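Local coordinates for protein monomethylamine methyltransferase mtmB1 (Methanosarcina barkeri, PDB 1NTH) that catalyses transfer of the methyl group from monomethylamine to the corrinoid cofactor of its partner protein MtmC, a step in methanogenesis from methylamine, at residues A[116-127]-A[356-366]; A[232-243]-A[277-288]. One frame throughout, in Å; residues are numbered along the deposited sequence.

Contact 1. Residues A[116-127]-A[356-366]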
loop_
_atom_site.group_PDB
_atom_site.type_symbol
_atom_site.label_atom_id
_atom_site.label_comp_id
_atom_site.label_asym_id
_atom_site.label_seq_id
_atom_site.Cartn_x
_atom_site.Cartn_y
_atom_site.Cartn_z
ATOM N N ARG A 116 -7.308 -20.848 -24.517
ATOM C CA ARG A 116 -7.769 -22.226 -24.679
ATOM C C ARG A 116 -8.031 -22.445 -26.163
ATOM O O ARG A 116 -8.474 -21.537 -26.864
ATOM C CB ARG A 116 -9.076 -22.482 -23.918
ATOM C CG ARG A 116 -8.939 -22.546 -22.407
ATOM C CD ARG A 116 -10.252 -22.966 -21.743
ATOM N NE ARG A 116 -10.614 -24.359 -22.025
ATOM C CZ ARG A 116 -11.589 -24.740 -22.848
ATOM N NH1 ARG A 116 -12.322 -23.834 -23.488
ATOM N NH2 ARG A 116 -11.835 -26.032 -23.031
ATOM N N SER A 117 -7.746 -23.647 -26.642
ATOM C CA SER A 117 -7.981 -23.966 -28.042
ATOM C C SER A 117 -9.266 -24.773 -28.126
ATOM O O SER A 117 -9.842 -25.147 -27.107
ATOM C CB SER A 117 -6.818 -24.788 -28.598
ATOM O OG SER A 117 -6.675 -26.008 -27.891
ATOM N N VAL A 118 -9.723 -25.029 -29.344
ATOM C CA VAL A 118 -10.922 -25.827 -29.538
ATOM C C VAL A 118 -10.634 -27.214 -28.956
ATOM O O VAL A 118 -9.570 -27.781 -29.205
ATOM C CB VAL A 118 -11.253 -25.958 -31.042
ATOM C CG1 VAL A 118 -12.406 -26.931 -31.245
ATOM C CG2 VAL A 118 -11.601 -24.592 -31.613
ATOM N N GLY A 119 -11.570 -27.737 -28.166
ATOM C CA GLY A 119 -11.406 -29.054 -27.565
ATOM C C GLY A 119 -10.313 -29.158 -26.512
ATOM O O GLY A 119 -9.903 -30.257 -26.139
ATOM N N ASP A 120 -9.850 -28.013 -26.020
ATOM C CA ASP A 120 -8.785 -27.971 -25.019
ATOM C C ASP A 120 -9.071 -28.833 -23.788
ATOM O O ASP A 120 -10.200 -28.881 -23.298
ATOM C CB ASP A 120 -8.558 -26.519 -24.593
ATOM C CG ASP A 120 -7.163 -26.272 -24.064
ATOM O OD1 ASP A 120 -6.507 -25.332 -24.557
ATOM O OD2 ASP A 120 -6.720 -27.011 -23.159
ATOM N N LYS A 121 -8.036 -29.507 -23.290
ATOM C CA LYS A 121 -8.156 -30.352 -22.102
ATOM C C LYS A 121 -8.328 -29.484 -20.856
ATOM O O LYS A 121 -8.889 -29.923 -19.851
ATOM C CB LYS A 121 -6.901 -31.212 -21.925
ATOM C CG LYS A 121 -6.641 -32.223 -23.026
ATOM C CD LYS A 121 -7.552 -33.432 -22.922
ATOM C CE LYS A 121 -7.156 -34.494 -23.940
ATOM N NZ LYS A 121 -7.997 -35.717 -23.833
ATOM N N ALA A 122 -7.828 -28.255 -20.919
ATOM C CA ALA A 122 -7.934 -27.338 -19.790
ATOM C C ALA A 122 -9.364 -26.838 -19.641
ATOM O O ALA A 122 -10.071 -26.636 -20.625
ATOM C CB ALA A 122 -6.988 -26.158 -19.980
ATOM N N LYS A 123 -9.784 -26.644 -18.398
ATOM C CA LYS A 123 -11.128 -26.166 -18.103
ATOM C C LYS A 123 -11.182 -24.640 -18.163
ATOM O O LYS A 123 -10.238 -23.957 -17.768
ATOM C CB LYS A 123 -11.539 -26.632 -16.704
ATOM C CG LYS A 123 -12.946 -26.250 -16.279
ATOM C CD LYS A 123 -13.181 -26.623 -14.818
ATOM C CE LYS A 123 -14.615 -26.341 -14.388
ATOM N NZ LYS A 123 -14.808 -26.586 -12.927
ATOM N N PRO A 124 -12.278 -24.081 -18.685
ATOM C CA PRO A 124 -12.336 -22.620 -18.730
ATOM C C PRO A 124 -12.573 -22.064 -17.330
ATOM O O PRO A 124 -12.889 -22.808 -16.397
ATOM C CB PRO A 124 -13.512 -22.346 -19.671
ATOM C CG PRO A 124 -14.383 -23.543 -19.493
ATOM C CD PRO A 124 -13.387 -24.679 -19.449
ATOM N N ILE A 125 -12.396 -20.757 -17.186
ATOM C CA ILE A 125 -12.620 -20.083 -15.917
ATOM C C ILE A 125 -14.126 -19.956 -15.732
ATOM O O ILE A 125 -14.843 -19.585 -16.666
ATOM C CB ILE A 125 -11.983 -18.672 -15.927
ATOM C CG1 ILE A 125 -10.458 -18.795 -15.956
ATOM C CG2 ILE A 125 -12.461 -17.862 -14.727
ATOM C CD1 ILE A 125 -9.883 -19.601 -14.805
ATOM N N VAL A 126 -14.605 -20.270 -14.534
ATOM C CA VAL A 126 -16.029 -20.186 -14.235
ATOM C C VAL A 126 -16.335 -18.885 -13.500
ATOM O O VAL A 126 -15.969 -18.708 -12.336
ATOM C CB VAL A 126 -16.483 -21.384 -13.373
ATOM C CG1 VAL A 126 -17.962 -21.253 -13.022
ATOM C CG2 VAL A 126 -16.236 -22.683 -14.126
ATOM N N GLN A 127 -16.990 -17.966 -14.200
ATOM C CA GLN A 127 -17.362 -16.683 -13.625
ATOM C C GLN A 127 -18.839 -16.782 -13.274
ATOM O O GLN A 127 -19.702 -16.655 -14.139
ATOM C CB GLN A 127 -17.122 -15.564 -14.638
ATOM C CG GLN A 127 -17.481 -14.179 -14.135
ATOM C CD GLN A 127 -16.788 -13.095 -14.928
ATOM O OE1 GLN A 127 -17.315 -12.586 -15.925
ATOM N NE2 GLN A 127 -15.582 -12.748 -14.503
ATOM N N ASP A 356 -19.543 -23.746 -25.197
ATOM C CA ASP A 356 -18.485 -22.792 -24.874
ATOM C C ASP A 356 -17.157 -23.463 -24.538
ATOM O O ASP A 356 -16.096 -23.024 -24.982
ATOM C CB ASP A 356 -18.907 -21.901 -23.702
ATOM C CG ASP A 356 -20.033 -20.950 -24.068
ATOM O OD1 ASP A 356 -20.202 -20.663 -25.275
ATOM O OD2 ASP A 356 -20.733 -20.477 -23.147
ATOM N N THR A 357 -17.214 -24.524 -23.745
ATOM C CA THR A 357 -16.005 -25.240 -23.363
ATOM C C THR A 357 -15.328 -25.876 -24.575
ATOM O O THR A 357 -14.132 -25.684 -24.806
ATOM C CB THR A 357 -16.326 -26.332 -22.320
ATOM O OG1 THR A 357 -16.884 -25.721 -21.151
ATOM C CG2 THR A 357 -15.067 -27.100 -21.937
ATOM N N ALA A 358 -16.092 -26.619 -25.368
ATOM C CA ALA A 358 -15.525 -27.278 -26.538
ATOM C C ALA A 358 -15.073 -26.312 -27.629
ATOM O O ALA A 358 -14.107 -26.590 -28.337
ATOM C CB ALA A 358 -16.529 -28.268 -27.106
ATOM N N SER A 359 -15.753 -25.176 -27.762
ATOM C CA SER A 359 -15.391 -24.212 -28.801
ATOM C C SER A 359 -14.160 -23.378 -28.460
ATOM O O SER A 359 -13.649 -22.651 -29.311
ATOM C CB SER A 359 -16.579 -23.292 -29.124
ATOM O OG SER A 359 -16.915 -22.445 -28.037
ATOM N N GLY A 360 -13.692 -23.466 -27.218
ATOM C CA GLY A 360 -12.497 -22.730 -26.835
ATOM C C GLY A 360 -12.625 -21.465 -26.003
ATOM O O GLY A 360 -11.675 -20.690 -25.934
ATOM N N ARG A 361 -13.771 -21.237 -25.368
ATOM C CA ARG A 361 -13.940 -20.035 -24.549
ATOM C C ARG A 361 -13.036 -20.108 -23.325
ATOM O O ARG A 361 -12.862 -21.177 -22.741
ATOM C CB ARG A 361 -15.389 -19.893 -24.072
ATOM C CG ARG A 361 -16.408 -19.641 -25.169
ATOM C CD ARG A 361 -16.309 -18.234 -25.743
ATOM N NE ARG A 361 -17.263 -18.060 -26.835
ATOM C CZ ARG A 361 -17.363 -16.973 -27.593
ATOM N NH1 ARG A 361 -16.570 -15.930 -27.385
ATOM N NH2 ARG A 361 -18.248 -16.939 -28.581
ATOM N N GLU A 362 -12.462 -18.974 -22.938
ATOM C CA GLU A 362 -11.598 -18.943 -21.765
ATOM C C GLU A 362 -12.407 -18.700 -20.497
ATOM O O GLU A 362 -12.020 -19.141 -19.415
ATOM C CB GLU A 362 -10.541 -17.843 -21.892
ATOM C CG GLU A 362 -9.373 -18.160 -22.816
ATOM C CD GLU A 362 -9.722 -18.091 -24.289
ATOM O OE1 GLU A 362 -10.594 -17.279 -24.668
ATOM O OE2 GLU A 362 -9.106 -18.838 -25.077
ATOM N N ILE A 363 -13.528 -17.997 -20.632
ATOM C CA ILE A 363 -14.371 -17.676 -19.487
ATOM C C ILE A 363 -15.857 -17.934 -19.743
ATOM O O ILE A 363 -16.374 -17.623 -20.817
ATOM C CB ILE A 363 -14.203 -16.187 -19.094
ATOM C CG1 ILE A 363 -12.741 -15.905 -18.723
ATOM C CG2 ILE A 363 -15.131 -15.843 -17.933
ATOM C CD1 ILE A 363 -12.436 -14.427 -18.495
ATOM N N LEU A 364 -16.530 -18.516 -18.755
ATOM C CA LEU A 364 -17.968 -18.777 -18.831
ATOM C C LEU A 364 -18.585 -17.848 -17.788
ATOM O O LEU A 364 -18.272 -17.955 -16.602
ATOM C CB LEU A 364 -18.277 -20.235 -18.472
ATOM C CG LEU A 364 -17.470 -21.318 -19.189
ATOM C CD1 LEU A 364 -18.012 -22.693 -18.801
ATOM C CD2 LEU A 364 -17.559 -21.114 -20.689
ATOM N N SER A 365 -19.456 -16.940 -18.221
ATOM C CA SER A 365 -20.074 -15.978 -17.307
ATOM C C SER A 365 -21.584 -16.219 -17.191
ATOM O O SER A 365 -22.348 -15.855 -18.086
ATOM C CB SER A 365 -19.797 -14.554 -17.815
ATOM O OG SER A 365 -19.995 -13.580 -16.803
ATOM N N GLY A 366 -22.004 -16.831 -16.086
ATOM C CA GLY A 366 -23.417 -17.124 -15.883
ATOM C C GLY A 366 -23.783 -17.265 -14.415
ATOM O O GLY A 366 -22.911 -17.176 -13.557
HETATM O O HOH W 1 -12.723 -28.560 -24.471
#
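Two neighbouring parallel strands of the TIM barrel, 125-127 and 363-366, meet here, together with the turn that ends helix 343-359 and the loop leading into strand 125-128. The strands alternate their backbone bonds: Ile125 N gives to Glu362 O, Leu364 N to Ile125 O, Gln127 N to Leu364 O and Gly366 N to Gln127 O. Arg116 plugs into the helix end. Its chain bends at chi3 (68°), bringing the guanidinium edge onto backbone oxygens: NH1 and NH2 both grip Thr357 O at 2.9 Å, and NH1 also reaches Arg361 O at 2.8 Å. Arg116 NE bonds Ala122 O at 2.7 Å; these edge bonds fix the group's rotation, while Pro124 CD packs over the centre of one guanidinium face, 3.8 Å above its plane. Pro124 CG also packs on Leu364 CD1, 3.8 Å away. Glu362 folds back at chi2, and its OE2 accepts from Arg116 N at 2.8 Å through the anti lone pair; OE1 turns to Ser330 N. Gly360, at positive phi in a Schellman motif, lets the chain leave the helix, and Ala358 O takes Gly119 N at 2.8 Å. An arginine suits this place because its N-H groups serve carbonyls of the last helical turn, the turn after it and the 116-127 loop at once; its positive charge would probably also be favoured by the helix dipole.

Contact 2. Residues A[232-243]-A[277-288]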
loop_
_atom_site.group_PDB
_atom_site.type_symbol
_atom_site.label_atom_id
_atom_site.label_comp_id
_atom_site.label_asym_id
_atom_site.label_seq_id
_atom_site.Cartn_x
_atom_site.Cartn_y
_atom_site.Cartn_z
ATOM N N GLN A 232 -20.800 -2.938 -26.256
ATOM C CA GLN A 232 -20.981 -2.515 -27.641
ATOM C C GLN A 232 -22.479 -2.612 -27.895
ATOM O O GLN A 232 -23.183 -3.348 -27.203
ATOM C CB GLN A 232 -20.263 -3.452 -28.609
ATOM C CG GLN A 232 -18.746 -3.399 -28.564
ATOM C CD GLN A 232 -18.123 -4.163 -29.719
ATOM O OE1 GLN A 232 -18.421 -3.891 -30.883
ATOM N NE2 GLN A 232 -17.255 -5.122 -29.405
ATOM N N LEU A 233 -22.969 -1.879 -28.888
ATOM C CA LEU A 233 -24.392 -1.921 -29.208
ATOM C C LEU A 233 -24.641 -2.851 -30.400
ATOM O O LEU A 233 -23.708 -3.464 -30.919
ATOM C CB LEU A 233 -24.896 -0.507 -29.501
ATOM C CG LEU A 233 -24.652 0.504 -28.370
ATOM C CD1 LEU A 233 -25.261 1.848 -28.742
ATOM C CD2 LEU A 233 -25.258 -0.013 -27.071
ATOM N N ASN A 234 -25.895 -2.959 -30.830
ATOM C CA ASN A 234 -26.254 -3.838 -31.950
ATOM C C ASN A 234 -26.641 -3.068 -33.211
ATOM O O ASN A 234 -27.567 -2.264 -33.160
ATOM C CB ASN A 234 -27.430 -4.729 -31.553
ATOM C CG ASN A 234 -27.109 -5.625 -30.379
ATOM O OD1 ASN A 234 -26.934 -5.156 -29.251
ATOM N ND2 ASN A 234 -27.020 -6.920 -30.636
ATOM N N GLU A 235 -25.945 -3.278 -34.334
ATOM C CA GLU A 235 -24.794 -4.179 -34.475
ATOM C C GLU A 235 -23.675 -3.290 -35.025
ATOM O O GLU A 235 -23.950 -2.388 -35.823
ATOM C CB GLU A 235 -25.086 -5.293 -35.491
ATOM C CG GLU A 235 -26.310 -6.157 -35.202
ATOM C CD GLU A 235 -26.163 -7.006 -33.951
ATOM O OE1 GLU A 235 -25.030 -7.127 -33.433
ATOM O OE2 GLU A 235 -27.183 -7.564 -33.493
ATOM N N LEU A 236 -22.427 -3.554 -34.631
ATOM C CA LEU A 236 -21.277 -2.738 -35.060
ATOM C C LEU A 236 -21.664 -1.290 -34.806
ATOM O O LEU A 236 -21.666 -0.446 -35.709
ATOM C CB LEU A 236 -20.956 -2.955 -36.545
ATOM C CG LEU A 236 -20.087 -4.176 -36.863
ATOM C CD1 LEU A 236 -20.848 -5.452 -36.555
ATOM C CD2 LEU A 236 -19.672 -4.144 -38.329
ATOM N N LYS A 237 -21.970 -1.016 -33.546
ATOM C CA LYS A 237 -22.448 0.289 -33.134
ATOM C C LYS A 237 -21.984 0.608 -31.714
ATOM O O LYS A 237 -21.755 -0.298 -30.913
ATOM C CB LYS A 237 -23.975 0.250 -33.199
ATOM C CG LYS A 237 -24.704 1.516 -32.820
ATOM C CD LYS A 237 -26.212 1.261 -32.815
ATOM C CE LYS A 237 -26.707 0.779 -34.175
ATOM N NZ LYS A 237 -28.147 0.377 -34.137
ATOM N N ILE A 238 -21.855 1.893 -31.406
ATOM C CA ILE A 238 -21.414 2.308 -30.079
ATOM C C ILE A 238 -21.884 3.729 -29.766
ATOM O O ILE A 238 -22.198 4.507 -30.670
ATOM C CB ILE A 238 -19.863 2.252 -29.978
ATOM C CG1 ILE A 238 -19.425 2.245 -28.511
ATOM C CG2 ILE A 238 -19.245 3.444 -30.683
ATOM C CD1 ILE A 238 -19.816 0.985 -27.774
ATOM N N ASP A 239 -21.935 4.056 -28.480
ATOM C CA ASP A 239 -22.334 5.386 -28.029
ATOM C C ASP A 239 -21.103 6.054 -27.417
ATOM O O ASP A 239 -20.158 5.370 -27.022
ATOM C CB ASP A 239 -23.450 5.277 -26.990
ATOM C CG ASP A 239 -23.094 4.342 -25.849
ATOM O OD1 ASP A 239 -22.810 3.154 -26.107
ATOM O OD2 ASP A 239 -23.099 4.798 -24.690
ATOM N N LEU A 240 -21.106 7.381 -27.338
ATOM C CA LEU A 240 -19.958 8.094 -26.785
ATOM C C LEU A 240 -19.700 7.834 -25.301
ATOM O O LEU A 240 -18.562 7.938 -24.845
ATOM C CB LEU A 240 -20.087 9.599 -27.045
ATOM C CG LEU A 240 -19.910 9.984 -28.520
ATOM C CD1 LEU A 240 -19.956 11.497 -28.669
ATOM C CD2 LEU A 240 -18.582 9.446 -29.038
ATOM N N ASP A 241 -20.742 7.501 -24.546
ATOM C CA ASP A 241 -20.562 7.204 -23.125
ATOM C C ASP A 241 -19.546 6.070 -22.977
ATOM O O ASP A 241 -18.649 6.129 -22.132
ATOM C CB ASP A 241 -21.895 6.789 -22.491
ATOM C CG ASP A 241 -22.609 7.948 -21.814
ATOM O OD1 ASP A 241 -22.487 9.092 -22.299
ATOM O OD2 ASP A 241 -23.304 7.711 -20.799
ATOM N N ALA A 242 -19.683 5.042 -23.810
ATOM C CA ALA A 242 -18.777 3.898 -23.763
ATOM C C ALA A 242 -17.338 4.310 -24.068
ATOM O O ALA A 242 -16.393 3.808 -23.457
ATOM C CB ALA A 242 -19.232 2.828 -24.751
ATOM N N ILE A 243 -17.175 5.224 -25.017
ATOM C CA ILE A 243 -15.848 5.693 -25.403
ATOM C C ILE A 243 -15.135 6.393 -24.241
ATOM O O ILE A 243 -13.922 6.232 -24.059
ATOM C CB ILE A 243 -15.944 6.647 -26.626
ATOM C CG1 ILE A 243 -16.570 5.902 -27.811
ATOM C CG2 ILE A 243 -14.567 7.165 -27.006
ATOM C CD1 ILE A 243 -15.820 4.654 -28.236
ATOM N N VAL A 277 -20.984 -11.069 -38.068
ATOM C CA VAL A 277 -21.018 -9.885 -37.217
ATOM C C VAL A 277 -20.302 -10.181 -35.900
ATOM O O VAL A 277 -19.545 -9.348 -35.398
ATOM C CB VAL A 277 -22.477 -9.455 -36.911
ATOM C CG1 VAL A 277 -22.507 -8.452 -35.763
ATOM C CG2 VAL A 277 -23.098 -8.839 -38.150
ATOM N N ASP A 278 -20.543 -11.370 -35.356
ATOM C CA ASP A 278 -19.927 -11.774 -34.092
ATOM C C ASP A 278 -18.402 -11.749 -34.203
ATOM O O ASP A 278 -17.720 -11.227 -33.320
ATOM C CB ASP A 278 -20.402 -13.174 -33.699
ATOM C CG ASP A 278 -20.156 -13.482 -32.236
ATOM O OD1 ASP A 278 -19.509 -12.660 -31.553
ATOM O OD2 ASP A 278 -20.611 -14.548 -31.771
ATOM N N VAL A 279 -17.863 -12.315 -35.281
ATOM C CA VAL A 279 -16.415 -12.311 -35.472
ATOM C C VAL A 279 -15.939 -10.863 -35.575
ATOM O O VAL A 279 -14.924 -10.485 -34.987
ATOM C CB VAL A 279 -16.012 -13.097 -36.749
ATOM C CG1 VAL A 279 -14.537 -12.867 -37.077
ATOM C CG2 VAL A 279 -16.279 -14.584 -36.535
ATOM N N ALA A 280 -16.687 -10.045 -36.308
ATOM C CA ALA A 280 -16.331 -8.644 -36.469
ATOM C C ALA A 280 -16.302 -7.897 -35.135
ATOM O O ALA A 280 -15.440 -7.043 -34.927
ATOM C CB ALA A 280 -17.311 -7.958 -37.427
ATOM N N THR A 281 -17.234 -8.207 -34.236
ATOM C CA THR A 281 -17.261 -7.513 -32.951
ATOM C C THR A 281 -16.200 -8.030 -31.980
ATOM O O THR A 281 -15.788 -7.297 -31.080
ATOM C CB THR A 281 -18.679 -7.535 -32.305
ATOM O OG1 THR A 281 -19.108 -8.878 -32.069
ATOM C CG2 THR A 281 -19.675 -6.850 -33.233
ATOM N N HIS A 282 -15.753 -9.273 -32.163
ATOM C CA HIS A 282 -14.683 -9.819 -31.322
ATOM C C HIS A 282 -13.431 -9.018 -31.686
ATOM O O HIS A 282 -12.646 -8.627 -30.822
ATOM C CB HIS A 282 -14.419 -11.302 -31.624
ATOM C CG HIS A 282 -15.240 -12.254 -30.810
ATOM N ND1 HIS A 282 -16.598 -12.412 -30.988
ATOM C CD2 HIS A 282 -14.886 -13.118 -29.827
ATOM C CE1 HIS A 282 -17.045 -13.333 -30.150
ATOM N NE2 HIS A 282 -16.026 -13.777 -29.435
ATOM N N ILE A 283 -13.251 -8.776 -32.983
ATOM C CA ILE A 283 -12.106 -8.011 -33.461
ATOM C C ILE A 283 -12.218 -6.542 -33.034
ATOM O O ILE A 283 -11.239 -5.934 -32.600
ATOM C CB ILE A 283 -11.992 -8.094 -35.011
ATOM C CG1 ILE A 283 -11.684 -9.538 -35.434
ATOM C CG2 ILE A 283 -10.892 -7.166 -35.508
ATOM C CD1 ILE A 283 -11.747 -9.776 -36.952
ATOM N N ASN A 284 -13.413 -5.971 -33.146
ATOM C CA ASN A 284 -13.610 -4.576 -32.764
ATOM C C ASN A 284 -13.283 -4.354 -31.283
ATOM O O ASN A 284 -12.852 -3.271 -30.892
ATOM C CB ASN A 284 -15.053 -4.142 -33.042
ATOM C CG ASN A 284 -15.235 -2.643 -32.933
ATOM O OD1 ASN A 284 -14.497 -1.880 -33.553
ATOM N ND2 ASN A 284 -16.219 -2.211 -32.148
ATOM N N ALA A 285 -13.481 -5.385 -30.469
ATOM C CA ALA A 285 -13.211 -5.290 -29.039
ATOM C C ALA A 285 -11.769 -4.879 -28.745
ATOM O O ALA A 285 -11.524 -4.028 -27.891
ATOM C CB ALA A 285 -13.511 -6.625 -28.362
ATOM N N VAL A 286 -10.814 -5.475 -29.452
ATOM C CA VAL A 286 -9.408 -5.161 -29.203
ATOM C C VAL A 286 -8.924 -3.927 -29.952
ATOM O O VAL A 286 -7.808 -3.451 -29.745
ATOM C CB VAL A 286 -8.499 -6.368 -29.558
ATOM C CG1 VAL A 286 -8.908 -7.572 -28.728
ATOM C CG2 VAL A 286 -8.594 -6.700 -31.050
ATOM N N LEU A 287 -9.787 -3.397 -30.806
ATOM C CA LEU A 287 -9.463 -2.229 -31.606
ATOM C C LEU A 287 -10.034 -0.964 -30.967
ATOM O O LEU A 287 -9.297 -0.067 -30.558
ATOM C CB LEU A 287 -10.037 -2.447 -33.013
ATOM C CG LEU A 287 -9.745 -1.542 -34.205
ATOM C CD1 LEU A 287 -8.252 -1.413 -34.435
ATOM C CD2 LEU A 287 -10.418 -2.144 -35.437
ATOM N N MET A 288 -11.354 -0.909 -30.862
ATOM C CA MET A 288 -12.038 0.244 -30.299
ATOM C C MET A 288 -11.983 0.332 -28.772
ATOM O O MET A 288 -11.795 1.412 -28.211
ATOM C CB MET A 288 -13.502 0.220 -30.755
ATOM C CG MET A 288 -14.386 1.321 -30.193
ATOM S SD MET A 288 -16.136 1.040 -30.598
ATOM C CE MET A 288 -16.581 -0.155 -29.337
#
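Met288 and Ile238 reach toward each other tip to tip. The methionine starts with CG anti to the backbone N (chi1 177°) and runs extended to SD, which meets Ile238 CG2 at 3.9 Å; the bend at chi3 turns Met288 CE onto Ile238 CG1 and CD1, each 3.8 Å away. Ile243 crosses the same side chain at about a right angle. An unbranched, flexible thioether can meet Ile243 CD1 at CG and Ile238 at SD and CE, and Phe12 of helix 9-18 adds an aromatic neighbour. Nearer the start of the helix segment a second apolar patch forms: Leu236 CD1 touches Val277 CG1 at 3.5 Å and Thr281 CG2 at 3.8 Å. Thr281, its CG2 turned beside its backbone N, gives the leucine a methyl.

Between the two patches lies Gln232, whose extended chain brings its amide to the helix. Its NE2 gives to Thr281 O at 3.1 Å, nearly within the plane of its own amide. That carbonyl already accepts from Ala285 N in the helix, and the two donors arrive from opposite faces of its plane. Gln232 OE1 receives Asn284 ND2 at 3.0 Å, from well above the carbonyl plane (67° out of it), the two amides being turned 63° apart. A glutamine can thus give and accept at once; its NE2 also bonds Asp258, and Asn284 OD1 bonds Tyr86. Here the TIM barrel's helix layer, as helix 271-288, packs both on the chain leaving strand 227-231 and on edge strand 237-238 of a small mixed sheet.

How the contacts relate
The two contacts have centres about 22 Å apart in one TIM barrel, and along the chain contact 2 is nested between the segments of contact 1. Strands 227-231, 125-128 and 363-366 share the parallel barrel sheet, while strand 237-238 of contact 2 belongs to a small mixed sheet. Arg361 NH1 lies 3.0 Å from His282 NE2, a probable hydrogen bond that ties the turn before strand 363-366 to helix 271-288; Arg361 also forms a salt bridge with Asp296 of strand 293-300, which lies between strands 227-231 and 363-366 in the sheet. Ser365 OG is hydrogen-bonded to O2 of the pyrrolysine at position 202: contact 1 borders that residue, while contact 2 lies in the helix layer.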